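Local coordinates for protein nitrite oxidoreductase subunit A (Kuenenia stuttgartiensis, PDB 7B04) that belongs to the molybdopterin oxidoreductase family and, assembled with subunits B and C, holds an iron/sulfur cluster, a molybdenum atom and two MD1 molecules, at residues T120-R124 / Q925-W931; F933-F939 / G951-Q956; R130-P134 / P727-S731. One frame throughout, in Å; residues are numbered along the deposited sequence.

Contact 1: residues T120-R124 / Q925-W931; sequences TFHRR and QWAVTDW. With MD1 (phosphoric acid 4-(2-amino-4-oxo-3,4,5,6,-tetrahydro-pteridin-6-yl)-2-hydroxy-3,4-dimercapto-but-3-en-yl ester guanylate ester), chain C.
T120 precedes helix 121-125; its CA lies 7.5 Å from that of W931, and R124 CA 6.5 Å from T929 CA. T120 (chi1 p) puts CG2 3.9 Å from W931 CE3, while OG1 hydrogen-bonds N932. F121 (chi1 t) brings CD1 to 3.7 Å from W926 CZ2. R123 spreads over the W931 indole: CG is 3.7 Å from the six-membered-ring centroid, and the guanidinium stacks with centres 4.1 Å apart and planes at 30°. Its D930 salt bridge is modelled too close for a reliable length; a second joins D193 of subunit C. R124 (chi1 m, chi2 t, chi3 p) crosses W926: R124 CZ stands 4.4 Å from the centroid of the W926 six-membered ring, 5° off its normal. R124 NH1 and NH2 donate to Q925 OE1 at 2.5 and 2.8 Å; MD1 O2' is 3.3 Å from R124 NH1. The R124/W926 cation-pi pair and Q925 border the MD1 pocket; the R123/W931 stack faces subunits B and C, where helix 121-125 meets the loop entering helix 930-935.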
# COMPACT_ATOMS: atom_id res chain seq x y z
N THR B 120 2.34 -1.63 9.65
CA THR B 120 1.76 -2.92 10.00
C THR B 120 2.78 -4.05 9.92
O THR B 120 2.39 -5.22 9.80
CB THR B 120 0.54 -3.23 9.13
OG1 THR B 120 0.97 -3.70 7.85
CG2 THR B 120 -0.32 -2.00 8.97
N PHE B 121 4.08 -3.74 9.96
CA PHE B 121 5.09 -4.79 9.86
C PHE B 121 5.07 -5.71 11.07
O PHE B 121 5.36 -6.91 10.95
CB PHE B 121 6.48 -4.18 9.72
CG PHE B 121 7.56 -5.20 9.62
CD1 PHE B 121 7.48 -6.23 8.69
CD2 PHE B 121 8.64 -5.17 10.48
CE1 PHE B 121 8.47 -7.18 8.61
CE2 PHE B 121 9.63 -6.12 10.40
CZ PHE B 121 9.54 -7.12 9.46
N HIS B 122 4.73 -5.18 12.24
CA HIS B 122 4.67 -6.01 13.45
C HIS B 122 3.54 -7.01 13.39
O HIS B 122 3.60 -8.05 14.06
CB HIS B 122 4.56 -5.14 14.69
CG HIS B 122 3.34 -4.26 14.72
ND1 HIS B 122 3.16 -3.19 13.86
CD2 HIS B 122 2.25 -4.28 15.52
CE1 HIS B 122 2.02 -2.60 14.12
NE2 HIS B 122 1.44 -3.24 15.13
N ARG B 123 2.48 -6.71 12.64
CA ARG B 123 1.44 -7.70 12.42
C ARG B 123 1.97 -8.92 11.68
O ARG B 123 1.45 -10.03 11.84
CB ARG B 123 0.28 -7.07 11.63
CG ARG B 123 -0.93 -6.82 12.47
CD ARG B 123 -1.68 -8.11 12.69
NE ARG B 123 -2.57 -8.05 13.84
CZ ARG B 123 -3.89 -7.98 13.74
NH1 ARG B 123 -4.64 -7.88 14.82
NH2 ARG B 123 -4.44 -7.95 12.53
N ARG B 124 3.02 -8.73 10.89
CA ARG B 124 3.68 -9.85 10.24
C ARG B 124 4.70 -10.48 11.17
O ARG B 124 4.95 -11.69 11.09
CB ARG B 124 4.37 -9.37 8.96
CG ARG B 124 3.47 -8.84 7.89
CD ARG B 124 4.34 -8.27 6.78
NE ARG B 124 5.10 -9.34 6.13
CZ ARG B 124 6.14 -9.14 5.33
NH1 ARG B 124 6.78 -10.18 4.79
NH2 ARG B 124 6.56 -7.91 5.09
N GLN B 925 4.84 -9.17 -0.04
CA GLN B 925 4.87 -8.78 1.35
C GLN B 925 3.65 -7.91 1.59
O GLN B 925 3.34 -7.03 0.78
CB GLN B 925 6.17 -8.05 1.61
CG GLN B 925 7.36 -8.95 1.39
CD GLN B 925 8.51 -8.58 2.26
OE1 GLN B 925 8.53 -8.91 3.45
NE2 GLN B 925 9.48 -7.90 1.68
N TRP B 926 2.96 -8.16 2.70
CA TRP B 926 1.74 -7.49 3.12
C TRP B 926 0.59 -7.86 2.19
O TRP B 926 -0.51 -7.34 2.37
CB TRP B 926 1.90 -5.97 3.20
CG TRP B 926 2.82 -5.55 4.30
CD1 TRP B 926 2.49 -5.36 5.60
CD2 TRP B 926 4.22 -5.26 4.19
NE1 TRP B 926 3.59 -4.97 6.32
CE2 TRP B 926 4.67 -4.90 5.48
CE3 TRP B 926 5.13 -5.26 3.13
CZ2 TRP B 926 5.99 -4.55 5.73
CZ3 TRP B 926 6.45 -4.92 3.39
CH2 TRP B 926 6.86 -4.57 4.68
N ALA B 927 0.80 -8.74 1.20
CA ALA B 927 -0.29 -9.18 0.33
C ALA B 927 -1.27 -10.05 1.09
O ALA B 927 -2.40 -10.25 0.63
CB ALA B 927 0.26 -9.95 -0.88
N VAL B 928 -0.84 -10.60 2.22
CA VAL B 928 -1.66 -11.51 3.00
C VAL B 928 -1.90 -11.03 4.43
O VAL B 928 -2.78 -11.58 5.11
CB VAL B 928 -1.04 -12.92 3.02
CG1 VAL B 928 0.01 -13.03 4.12
CG2 VAL B 928 -2.10 -13.90 3.22
N THR B 929 -1.16 -10.03 4.90
CA THR B 929 -1.39 -9.47 6.22
C THR B 929 -2.79 -8.90 6.32
O THR B 929 -3.17 -8.04 5.51
CB THR B 929 -0.35 -8.38 6.49
OG1 THR B 929 0.95 -8.92 6.24
CG2 THR B 929 -0.45 -7.91 7.93
N ASP B 930 -3.55 -9.35 7.32
CA ASP B 930 -4.99 -9.11 7.35
C ASP B 930 -5.33 -7.63 7.14
O ASP B 930 -6.17 -7.30 6.30
CB ASP B 930 -5.57 -9.61 8.67
CG ASP B 930 -4.90 -9.00 9.88
OD1 ASP B 930 -3.93 -8.22 9.70
OD2 ASP B 930 -5.33 -9.30 11.01
N TRP B 931 -4.67 -6.73 7.88
CA TRP B 931 -5.00 -5.31 7.79
C TRP B 931 -4.82 -4.79 6.37
O TRP B 931 -5.71 -4.14 5.82
CB TRP B 931 -4.15 -4.52 8.78
CG TRP B 931 -4.59 -4.68 10.20
CD1 TRP B 931 -5.75 -5.23 10.64
CD2 TRP B 931 -3.85 -4.30 11.37
NE1 TRP B 931 -5.80 -5.21 12.02
CE2 TRP B 931 -4.64 -4.64 12.49
CE3 TRP B 931 -2.61 -3.69 11.59
CZ2 TRP B 931 -4.23 -4.41 13.80
CZ3 TRP B 931 -2.20 -3.46 12.88
CH2 TRP B 931 -3.01 -3.81 13.97
PB MD1 C . 10.61 -10.30 -4.96
O3B MD1 C . 9.43 -9.68 -4.00
O1B MD1 C . 10.41 -11.79 -5.04
O2B MD1 C . 11.95 -10.01 -4.34
O3A MD1 C . 10.59 -9.67 -6.49
C10 MD1 C . 9.97 -8.44 -6.77
C11 MD1 C . 9.29 -8.53 -8.17
O11 MD1 C . 7.73 -8.87 -7.96
C12 MD1 C . 9.48 -7.41 -8.87
S12 MD1 C . 10.32 -6.01 -8.07
C13 MD1 C . 9.07 -7.17 -10.35
S13 MD1 C . 9.49 -5.52 -10.98
C14 MD1 C . 8.39 -8.06 -11.28
N15 MD1 C . 6.92 -7.44 -11.45
C16 MD1 C . 5.95 -8.29 -12.02
C15 MD1 C . 4.65 -7.70 -12.46
O14 MD1 C . 4.47 -6.54 -12.33
N17 MD1 C . 3.60 -8.57 -13.05
C17 MD1 C . 3.85 -10.09 -13.21
N16 MD1 C . 2.82 -10.93 -13.79
N18 MD1 C . 5.16 -10.70 -12.77
C20 MD1 C . 6.19 -9.87 -12.20
N8 MD1 C . 7.39 -10.49 -11.80
C7 MD1 C . 8.46 -9.55 -11.08
PA MD1 C . 9.32 -9.99 -2.38
O1A MD1 C . 8.63 -8.85 -1.67
O2A MD1 C . 8.51 -11.24 -2.22
O5' MD1 C . 10.77 -10.30 -1.66
C5' MD1 C . 10.76 -10.34 -0.26
C4' MD1 C . 10.68 -11.82 0.25
O4' MD1 C . 11.80 -12.07 1.30
C1' MD1 C . 11.07 -12.03 2.68
N9 MD1 C . 11.79 -11.15 3.64
C4 MD1 C . 12.99 -11.50 4.06
N3 MD1 C . 13.82 -12.69 3.75
C2 MD1 C . 15.14 -12.83 4.37
N2 MD1 C . 15.94 -13.99 4.06
N1 MD1 C . 15.63 -11.83 5.28
C6 MD1 C . 14.82 -10.69 5.58
O6 MD1 C . 15.22 -9.87 6.33
C5 MD1 C . 13.44 -10.55 4.92
N7 MD1 C . 12.50 -9.62 5.02
C8 MD1 C . 11.47 -9.98 4.22
C2' MD1 C . 9.90 -11.60 2.45
O2' MD1 C . 8.94 -12.24 3.34
C3' MD1 C . 9.59 -12.02 0.87
O3' MD1 C . 9.21 -13.43 0.82

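Contact 2: residues F933-F939 / G951-Q956; sequences FIWNNNF and GVGEHQ
F933 lays its ring (chi1 t, chi2 32°) over the backbone of G953, whose CA sits 3.6 Å from the ring centroid and 11° off its normal, a CH-pi contact. The same G953 CA makes a CA-H...O contact of 3.5 Å with F933 O. G953 is extended (phi/psi -152/163), and a CB built on it would fall 2.1 Å from F933 O, so the close approach depends on the absence of a side chain. The CA atoms of I934 and G953 are 5.1 Å apart, and those of N937 and Q956 6.3 Å.

V952 (chi1 m) packs beside F933 and I934: its CG2 is 3.6 Å from F933 CD2, and its CB 4.2 Å from I934 CG1. Further along, N937 (phi/psi -133/164, chi1 p) forms an Asx turn, its OD1 accepting from F939 N at 2.9 Å. Q956 (chi1 p, chi2 t) reaches across so that OE1 accepts from N938 N at 3.1 Å, with an N-H...O angle of 167°; N938 OD1 pairs with G145 N of subunit B. F939 (chi1 m) adds CE2 at 3.5 Å from Q956 OE1 and CB at 4.0 Å from E954 CG. The two segments are joined by eleven residues, and the second leads into strand 956-959 of the closed six-stranded barrel, consistent with the double-psi barrel domain of this family.

Chemically, the join combines glycine-ring and apolar contacts around F933 and I934 with a near-linear hydrogen bond from the N938 backbone to the Q956 side chain, while the E954 charge is paired elsewhere, with R1004.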
# COMPACT_ATOMS: atom_id res chain seq x y z
N PHE B 933 -4.49 -6.72 3.73
CA PHE B 933 -5.22 -7.63 2.86
C PHE B 933 -6.70 -7.27 2.78
O PHE B 933 -7.37 -7.67 1.82
CB PHE B 933 -5.04 -9.05 3.40
CG PHE B 933 -5.46 -10.13 2.45
CD1 PHE B 933 -5.35 -9.98 1.08
CD2 PHE B 933 -5.91 -11.34 2.95
CE1 PHE B 933 -5.71 -11.00 0.23
CE2 PHE B 933 -6.27 -12.37 2.11
CZ PHE B 933 -6.16 -12.19 0.74
N ILE B 934 -7.22 -6.54 3.76
CA ILE B 934 -8.60 -6.09 3.71
C ILE B 934 -8.76 -4.91 2.76
O ILE B 934 -9.81 -4.76 2.12
CB ILE B 934 -9.09 -5.76 5.13
CG1 ILE B 934 -9.19 -7.03 5.98
CG2 ILE B 934 -10.44 -5.07 5.11
CD1 ILE B 934 -9.39 -6.76 7.46
N TRP B 935 -7.73 -4.07 2.63
CA TRP B 935 -7.85 -2.81 1.91
C TRP B 935 -7.46 -2.90 0.44
O TRP B 935 -7.85 -2.02 -0.34
CB TRP B 935 -6.97 -1.74 2.57
CG TRP B 935 -7.55 -1.17 3.82
CD1 TRP B 935 -7.47 -1.70 5.07
CD2 TRP B 935 -8.31 0.04 3.93
NE1 TRP B 935 -8.13 -0.89 5.96
CE2 TRP B 935 -8.65 0.19 5.29
CE3 TRP B 935 -8.72 1.02 3.02
CZ2 TRP B 935 -9.40 1.26 5.76
CZ3 TRP B 935 -9.46 2.09 3.49
CH2 TRP B 935 -9.79 2.20 4.85
N ASN B 936 -6.72 -3.92 0.03
CA ASN B 936 -6.32 -4.00 -1.38
C ASN B 936 -7.47 -4.38 -2.31
O ASN B 936 -7.29 -4.33 -3.53
CB ASN B 936 -5.13 -4.96 -1.56
CG ASN B 936 -5.39 -6.35 -1.03
OD1 ASN B 936 -6.52 -6.83 -1.03
ND2 ASN B 936 -4.33 -7.01 -0.57
N ASN B 937 -8.62 -4.81 -1.78
CA ASN B 937 -9.74 -5.21 -2.63
C ASN B 937 -11.05 -4.59 -2.15
O ASN B 937 -11.17 -4.16 -1.00
CB ASN B 937 -9.83 -6.73 -2.68
CG ASN B 937 -10.03 -7.35 -1.33
OD1 ASN B 937 -10.89 -6.94 -0.54
ND2 ASN B 937 -9.19 -8.31 -1.01
N ASN B 938 -12.05 -4.63 -3.03
CA ASN B 938 -13.41 -4.18 -2.76
C ASN B 938 -14.16 -5.13 -1.85
O ASN B 938 -15.31 -4.87 -1.50
CB ASN B 938 -14.22 -4.04 -4.06
CG ASN B 938 -14.20 -2.63 -4.61
OD1 ASN B 938 -13.84 -1.67 -3.93
ND2 ASN B 938 -14.63 -2.49 -5.86
N PHE B 939 -13.58 -6.28 -1.54
CA PHE B 939 -14.33 -7.31 -0.85
C PHE B 939 -13.85 -7.62 0.56
O PHE B 939 -14.46 -8.45 1.23
CB PHE B 939 -14.31 -8.57 -1.72
CG PHE B 939 -14.64 -8.26 -3.15
CD1 PHE B 939 -15.97 -8.11 -3.54
CD2 PHE B 939 -13.65 -8.06 -4.09
CE1 PHE B 939 -16.29 -7.80 -4.84
CE2 PHE B 939 -13.97 -7.75 -5.40
CZ PHE B 939 -15.29 -7.61 -5.77
N GLY B 951 -9.55 -15.49 1.99
CA GLY B 951 -9.10 -15.15 3.33
C GLY B 951 -9.88 -13.96 3.82
O GLY B 951 -11.05 -13.80 3.50
N VAL B 952 -9.25 -13.13 4.65
CA VAL B 952 -9.88 -11.86 5.02
C VAL B 952 -9.91 -10.90 3.84
O VAL B 952 -10.42 -9.78 3.95
CB VAL B 952 -9.20 -11.23 6.25
CG1 VAL B 952 -9.53 -12.06 7.51
CG2 VAL B 952 -7.71 -11.11 6.05
N GLY B 953 -9.34 -11.31 2.70
CA GLY B 953 -9.37 -10.56 1.46
C GLY B 953 -9.29 -11.53 0.29
O GLY B 953 -8.98 -12.71 0.47
N GLU B 954 -9.65 -11.03 -0.89
CA GLU B 954 -9.46 -11.77 -2.14
C GLU B 954 -8.94 -10.82 -3.21
O GLU B 954 -9.26 -9.63 -3.21
CB GLU B 954 -10.72 -12.48 -2.65
CG GLU B 954 -12.05 -11.84 -2.34
CD GLU B 954 -13.19 -12.62 -2.94
OE1 GLU B 954 -12.94 -13.33 -3.93
OE2 GLU B 954 -14.32 -12.55 -2.41
N HIS B 955 -8.14 -11.35 -4.12
CA HIS B 955 -7.60 -10.56 -5.21
C HIS B 955 -8.66 -10.33 -6.28
O HIS B 955 -9.55 -11.15 -6.48
CB HIS B 955 -6.38 -11.26 -5.80
CG HIS B 955 -5.41 -10.35 -6.48
ND1 HIS B 955 -4.53 -9.55 -5.78
CD2 HIS B 955 -5.17 -10.12 -7.79
CE1 HIS B 955 -3.80 -8.86 -6.63
NE2 HIS B 955 -4.16 -9.19 -7.86
N GLN B 956 -8.55 -9.19 -6.97
CA GLN B 956 -9.59 -8.71 -7.88
C GLN B 956 -8.98 -8.29 -9.21
O GLN B 956 -7.80 -7.94 -9.30
CB GLN B 956 -10.36 -7.54 -7.26
CG GLN B 956 -9.53 -6.29 -7.04
CD GLN B 956 -10.29 -5.19 -6.33
OE1 GLN B 956 -11.47 -5.34 -6.01
NE2 GLN B 956 -9.62 -4.07 -6.07

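Contact 3: residues R130-P134 / P727-S731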
# COMPACT_ATOMS: atom_id res chain seq x y z
N ARG B 130 4.18 -16.76 9.89
CA ARG B 130 5.60 -16.69 10.22
C ARG B 130 6.29 -18.04 10.14
O ARG B 130 5.73 -19.07 10.52
CB ARG B 130 5.75 -16.13 11.63
CG ARG B 130 7.14 -15.73 11.98
CD ARG B 130 7.46 -14.38 11.40
NE ARG B 130 8.89 -14.19 11.30
CZ ARG B 130 9.61 -13.52 12.18
NH1 ARG B 130 10.92 -13.39 12.02
NH2 ARG B 130 9.02 -12.97 13.24
N LEU B 131 7.52 -18.03 9.63
CA LEU B 131 8.38 -19.20 9.73
C LEU B 131 8.90 -19.32 11.15
O LEU B 131 9.31 -18.33 11.77
CB LEU B 131 9.56 -19.09 8.76
CG LEU B 131 9.36 -19.56 7.32
CD1 LEU B 131 10.64 -19.36 6.52
CD2 LEU B 131 8.94 -21.02 7.29
N ARG B 132 8.87 -20.54 11.69
CA ARG B 132 9.22 -20.75 13.09
C ARG B 132 10.45 -21.61 13.31
O ARG B 132 11.07 -21.50 14.38
CB ARG B 132 8.04 -21.38 13.84
CG ARG B 132 6.75 -20.58 13.78
CD ARG B 132 5.69 -21.21 14.67
NE ARG B 132 5.47 -22.62 14.34
CZ ARG B 132 4.69 -23.05 13.36
NH1 ARG B 132 4.06 -22.17 12.59
NH2 ARG B 132 4.55 -24.34 13.13
N TYR B 133 10.83 -22.44 12.35
CA TYR B 133 11.93 -23.38 12.52
C TYR B 133 12.32 -23.91 11.15
O TYR B 133 11.52 -23.85 10.21
CB TYR B 133 11.51 -24.54 13.45
CG TYR B 133 10.12 -25.07 13.17
CD1 TYR B 133 9.02 -24.63 13.91
CD2 TYR B 133 9.89 -26.00 12.17
CE1 TYR B 133 7.75 -25.11 13.66
CE2 TYR B 133 8.62 -26.49 11.92
CZ TYR B 133 7.56 -26.04 12.66
OH TYR B 133 6.29 -26.52 12.41
N PRO B 134 13.55 -24.41 11.01
CA PRO B 134 13.99 -24.91 9.70
C PRO B 134 13.09 -26.04 9.20
O PRO B 134 12.61 -26.87 9.98
CB PRO B 134 15.41 -25.40 9.96
CG PRO B 134 15.87 -24.60 11.13
CD PRO B 134 14.65 -24.42 11.99
N PRO B 727 14.70 -12.77 18.72
CA PRO B 727 13.98 -13.56 17.71
C PRO B 727 12.75 -14.25 18.29
O PRO B 727 12.83 -14.95 19.31
CB PRO B 727 15.03 -14.57 17.24
CG PRO B 727 16.32 -13.88 17.47
CD PRO B 727 16.14 -13.08 18.73
N VAL B 728 11.61 -14.05 17.63
CA VAL B 728 10.35 -14.60 18.11
C VAL B 728 10.38 -16.12 18.03
O VAL B 728 9.86 -16.82 18.91
CB VAL B 728 9.18 -14.00 17.32
CG1 VAL B 728 7.87 -14.38 17.95
CG2 VAL B 728 9.31 -12.49 17.25
N TYR B 729 10.98 -16.66 16.97
CA TYR B 729 11.08 -18.11 16.81
C TYR B 729 12.53 -18.52 16.57
O TYR B 729 13.44 -17.71 16.70
CB TYR B 729 10.17 -18.57 15.67
CG TYR B 729 8.72 -18.17 15.85
CD1 TYR B 729 7.88 -18.88 16.70
CD2 TYR B 729 8.18 -17.09 15.16
CE1 TYR B 729 6.55 -18.53 16.86
CE2 TYR B 729 6.86 -16.73 15.31
CZ TYR B 729 6.04 -17.45 16.16
OH TYR B 729 4.72 -17.09 16.32
N GLU B 730 12.74 -19.79 16.20
CA GLU B 730 14.09 -20.34 16.01
C GLU B 730 14.67 -19.85 14.68
O GLU B 730 14.74 -20.58 13.69
CB GLU B 730 14.05 -21.86 16.08
CG GLU B 730 15.43 -22.50 16.15
CD GLU B 730 15.36 -24.01 16.25
OE1 GLU B 730 14.25 -24.57 16.18
OE2 GLU B 730 16.43 -24.64 16.41
N SER B 731 15.09 -18.59 14.68
CA SER B 731 15.63 -17.96 13.48
C SER B 731 17.08 -17.54 13.71
O SER B 731 17.53 -17.36 14.84
CB SER B 731 14.80 -16.74 13.07
OG SER B 731 14.97 -15.68 14.00
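Here two irregular connections run side by side: the loop leading into strand 135-137, which belongs to the mixed seven-stranded sheet, and the loop before helix 734-749, which carries an inverse gamma turn centred on E730 (phi/psi -77/76). Their end-to-end directions differ by 19°, with the CA atoms of R132 and Y729 4.9 Å apart and those of Y133 and E730 5.1 Å.

The CA-to-CB bond of Y729 points toward 130-134, and R132, with chi1 m, chi2 t and chi3 m, passes over one face of the Y729 ring (chi1 m, chi2 -79°): R132 CG lies 3.6 Å from the Y729 ring centroid, 13° off the normal, a CH-pi contact of the aliphatic stem. R130 (chi1 t, chi2 p, chi3 t) approaches the same ring, its CG 3.5 Å from Y729 CE2. Its guanidinium ends in a salt bridge to E702, and the Y729 hydroxyl pairs with the H200 carbonyl of subunit C, so this loop pair also meets a partner chain.

E730 is fully stretched (chi1 t, chi2 t), which brings OE1 within 3.9 Å of Y133 CB and 4.2 Å of P134 CD; its carboxylate salt-bridges R171, on strand 169-171 of that sheet. One backbone hydrogen bond crosses between the loops: E730 N donates to R132 O at 3.0 Å, with an N-H...O angle of 138°.

Overall arrangement
Contacts 1 and 2 share helix 930-935 and lie in series along the chain, centres 13 Å apart; they touch at several points, among them A927 O to F933 CD1 (3.0 Å) and D930 CA to V952 CG2 (3.6 Å). Contact 3 is nested in the loop closed by contact 1, its centre 17 Å away, and meets it through R124 O and R130 CD, 3.7 Å apart. Contacts 2 and 3 stay separate, with centres 27 Å apart and nearest atoms about 13 Å. Contact 1 is therefore the middle element. It includes pocket residues of one MD1, and the W926 side chain comes about 4 Å from the iron/sulfur cluster. The side chains of H955 and L131 are about 9 and 8 Å from a bound MD1.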